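Local structure of DUF1904 domain-containing protein (Vibrio cholerae O1 biovar eltor str. N16961, 1U9D) at residues V72-G76 with L110-Y115. The protein is of unknown function but carries a DUF1904 domain, which belongs to the same clan as macrophage migration inhibitory factor, and forms a two-chain assembly. Numbering follows the deposited sequence.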
ATOM      1  N   VAL A  72     -15.915   3.831 -12.284  1.00 17.28           N
ATOM      2  CA  VAL A  72     -14.922   4.165 -11.249  1.00 16.22           C
ATOM      3  C   VAL A  72     -13.982   5.138 -11.913  1.00 16.57           C
ATOM      4  O   VAL A  72     -13.287   4.791 -12.866  1.00 15.38           O
ATOM      5  CB  VAL A  72     -14.176   2.955 -10.757  1.00 15.85           C
ATOM      6  CG1 VAL A  72     -13.116   3.332  -9.733  1.00 14.10           C
ATOM      7  CG2 VAL A  72     -15.136   1.930 -10.163  1.00 17.01           C
ATOM      8  N   LEU A  73     -14.004   6.386 -11.477  1.00 15.83           N
ATOM      9  CA  LEU A  73     -13.084   7.367 -11.997  1.00 17.13           C
ATOM     10  C   LEU A  73     -11.950   7.438 -10.998  1.00 16.60           C
ATOM     11  O   LEU A  73     -12.186   7.653  -9.814  1.00 17.32           O
ATOM     12  CB  LEU A  73     -13.733   8.719 -12.160  1.00 17.61           C
ATOM     13  CG  LEU A  73     -14.716   8.726 -13.323  1.00 23.41           C
ATOM     14  CD1 LEU A  73     -16.086   8.353 -12.839  1.00 27.63           C
ATOM     15  CD2 LEU A  73     -14.707  10.102 -14.023  1.00 28.98           C
ATOM     16  N   TRP A  74     -10.732   7.179 -11.447  1.00 16.07           N
ATOM     17  CA  TRP A  74      -9.626   7.106 -10.487  1.00 16.03           C
ATOM     18  C   TRP A  74      -8.277   7.364 -11.114  1.00 15.42           C
ATOM     19  O   TRP A  74      -8.198   7.498 -12.300  1.00 15.62           O
ATOM     20  CB  TRP A  74      -9.654   5.746  -9.793  1.00 15.75           C
ATOM     21  CG  TRP A  74      -9.236   4.567 -10.646  1.00 16.17           C
ATOM     22  CD1 TRP A  74      -9.147   4.498 -12.014  1.00 17.94           C
ATOM     23  CD2 TRP A  74      -8.872   3.277 -10.162  1.00 18.25           C
ATOM     24  NE1 TRP A  74      -8.723   3.247 -12.399  1.00 19.36           N
ATOM     25  CE2 TRP A  74      -8.542   2.482 -11.277  1.00 19.37           C
ATOM     26  CE3 TRP A  74      -8.780   2.713  -8.885  1.00 22.51           C
ATOM     27  CZ2 TRP A  74      -8.132   1.164 -11.154  1.00 23.19           C
ATOM     28  CZ3 TRP A  74      -8.368   1.409  -8.762  1.00 24.35           C
ATOM     29  CH2 TRP A  74      -8.057   0.647  -9.893  1.00 21.80           C
ATOM     30  N   PHE A  75      -7.211   7.417 -10.324  1.00 16.25           N
ATOM     31  CA  PHE A  75      -5.864   7.597 -10.897  1.00 17.07           C
ATOM     32  C   PHE A  75      -5.233   6.338 -11.447  1.00 19.28           C
ATOM     33  O   PHE A  75      -4.174   6.396 -12.103  1.00 19.97           O
ATOM     34  CB  PHE A  75      -4.903   8.178  -9.853  1.00 16.59           C
ATOM     35  CG  PHE A  75      -5.241   9.566  -9.420  1.00 14.93           C
ATOM     36  CD1 PHE A  75      -5.618  10.509 -10.332  1.00 12.90           C
ATOM     37  CD2 PHE A  75      -5.125   9.939  -8.080  1.00 17.26           C
ATOM     38  CE1 PHE A  75      -5.907  11.811  -9.936  1.00 16.86           C
ATOM     39  CE2 PHE A  75      -5.399  11.241  -7.677  1.00 18.33           C
ATOM     40  CZ  PHE A  75      -5.808  12.167  -8.594  1.00 18.08           C
ATOM     41  N   GLY A  76      -5.822   5.188 -11.160  1.00 20.61           N
ATOM     42  CA  GLY A  76      -5.286   3.954 -11.693  1.00 21.66           C
ATOM     43  C   GLY A  76      -4.559   3.149 -10.615  1.00 23.21           C
ATOM     44  O   GLY A  76      -3.873   3.686  -9.740  1.00 22.39           O
ATOM     45  N   LEU A 110      -7.990   8.946 -14.714  1.00 21.95           N
ATOM     46  CA  LEU A 110      -7.778  10.376 -14.653  1.00 21.77           C
ATOM     47  C   LEU A 110      -6.275  10.603 -14.506  1.00 21.09           C
ATOM     48  O   LEU A 110      -5.570   9.786 -13.910  1.00 19.11           O
ATOM     49  CB  LEU A 110      -8.458  10.959 -13.428  1.00 23.07           C
ATOM     50  CG  LEU A 110      -9.986  10.832 -13.359  1.00 25.01           C
ATOM     51  CD1 LEU A 110     -10.485  11.243 -11.994  1.00 26.71           C
ATOM     52  CD2 LEU A 110     -10.621  11.689 -14.440  1.00 28.15           C
ATOM     53  N   GLN A 111      -5.780  11.691 -15.071  1.00 19.72           N
ATOM     54  CA  GLN A 111      -4.360  12.042 -14.949  1.00 19.57           C
ATOM     55  C   GLN A 111      -4.129  12.800 -13.661  1.00 17.37           C
ATOM     56  O   GLN A 111      -4.809  13.771 -13.365  1.00 15.10           O
ATOM     57  CB  GLN A 111      -3.934  12.916 -16.143  1.00 20.64           C
ATOM     58  CG  GLN A 111      -3.794  12.127 -17.398  1.00 24.95           C
ATOM     59  CD  GLN A 111      -2.533  11.310 -17.408  1.00 32.87           C
ATOM     60  OE1 GLN A 111      -1.513  11.748 -16.870  1.00 37.58           O
ATOM     61  NE2 GLN A 111      -2.594  10.106 -17.996  1.00 37.19           N
ATOM     62  N   ARG A 112      -3.139  12.400 -12.884  1.00 17.11           N
ATOM     63  CA  ARG A 112      -2.826  13.168 -11.695  1.00 17.42           C
ATOM     64  C   ARG A 112      -2.466  14.615 -11.985  1.00 17.55           C
ATOM     65  O   ARG A 112      -2.774  15.469 -11.174  1.00 17.78           O
ATOM     66  CB  ARG A 112      -1.668  12.523 -10.937  1.00 18.02           C
ATOM     67  CG  ARG A 112      -2.030  11.271 -10.205  1.00 17.58           C
ATOM     68  CD  ARG A 112      -0.781  10.518  -9.651  1.00 18.85           C
ATOM     69  NE  ARG A 112      -1.247   9.369  -8.877  1.00 19.80           N
ATOM     70  CZ  ARG A 112      -1.579   9.408  -7.596  1.00 20.85           C
ATOM     71  NH1 ARG A 112      -1.439  10.520  -6.878  1.00 23.62           N
ATOM     72  NH2 ARG A 112      -2.038   8.318  -7.016  1.00 19.83           N
ATOM     73  N   THR A 113      -1.799  14.904 -13.103  1.00 16.64           N
ATOM     74  CA  THR A 113      -1.425  16.292 -13.433  1.00 18.27           C
ATOM     75  C   THR A 113      -2.596  17.164 -13.886  1.00 18.05           C
ATOM     76  O   THR A 113      -2.400  18.365 -14.104  1.00 17.26           O
ATOM     77  CB  THR A 113      -0.383  16.367 -14.580  1.00 18.06           C
ATOM     78  OG1 THR A 113      -0.830  15.588 -15.690  1.00 20.10           O
ATOM     79  CG2 THR A 113       0.944  15.770 -14.166  1.00 21.54           C
ATOM     80  N   ALA A 114      -3.766  16.549 -14.072  1.00 18.01           N
ATOM     81  CA  ALA A 114      -5.029  17.242 -14.433  1.00 17.24           C
ATOM     82  C   ALA A 114      -6.083  17.253 -13.336  1.00 17.06           C
ATOM     83  O   ALA A 114      -7.252  17.600 -13.599  1.00 16.10           O
ATOM     84  CB  ALA A 114      -5.614  16.611 -15.664  1.00 17.06           C
ATOM     85  N   TYR A 115      -5.691  16.845 -12.116  1.00 15.79           N
ATOM     86  CA  TYR A 115      -6.570  16.800 -10.966  1.00 16.57           C
ATOM     87  C   TYR A 115      -6.068  17.781  -9.910  1.00 15.91           C
ATOM     88  O   TYR A 115      -4.957  17.646  -9.388  1.00 16.28           O
ATOM     89  CB  TYR A 115      -6.602  15.401 -10.386  1.00 16.99           C
ATOM     90  CG  TYR A 115      -7.694  15.144  -9.376  1.00 16.42           C
ATOM     91  CD1 TYR A 115      -8.750  14.268  -9.687  1.00 21.15           C
ATOM     92  CD2 TYR A 115      -7.642  15.668  -8.091  1.00 20.12           C
ATOM     93  CE1 TYR A 115      -9.734  13.976  -8.779  1.00 23.13           C
ATOM     94  CE2 TYR A 115      -8.674  15.373  -7.138  1.00 23.37           C
ATOM     95  CZ  TYR A 115      -9.695  14.515  -7.509  1.00 23.86           C
ATOM     96  OH  TYR A 115     -10.718  14.158  -6.649  1.00 26.18           O
TER
HETATM   97  O   HOH W   1      -3.387   8.222 -13.817  1.00 37.60           O
HETATM   98  O   HOH W   2      -2.955   5.726  -8.345  1.00 26.25           O
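Phe75, just past strand 69-74, reaches into the loop 110-115, where Arg112 lies over its ring face and Tyr115 stands at its rim. Arg112 CG sits 3.7 Å from the centroid of the Phe75 ring, only 13° off the ring normal, a CH-pi contact. From there the arginine chain runs extended to NE and carries the guanidinium over the CD2 side of the ring, Phe75 CD2 facing the centre of its plane 3.6 Å from Arg112 CZ; the two planes are inclined at 38°, so the groups are not stacked flat. With CG anti to the backbone N (chi1 -167°), Tyr115 swings its ring to the far edge of Phe75 and turns a face to it in a T-shaped pair, centroids 5.1 Å apart; Phe75 CZ comes within 3.6 Å of Tyr115 CG. Leu110 N donates a nearly straight 2.8 Å hydrogen bond to Trp74 O, while Leu110 CD1 packs on Leu73 CB at 4.1 Å. Two waters extend the join: one donates to both Phe75 O and Leu110 O, and the other links Gly76 O to Arg112 NH2, lying in the guanidinium plane. Phe122 also meets the rings of Phe75 and Tyr115. The Trp74 bond continues the parallel pairing of strands 69-74 and 104-109, which with helix 79-97 form the second beta-alpha-beta unit of a fold consistent with the MIF (tautomerase) clan.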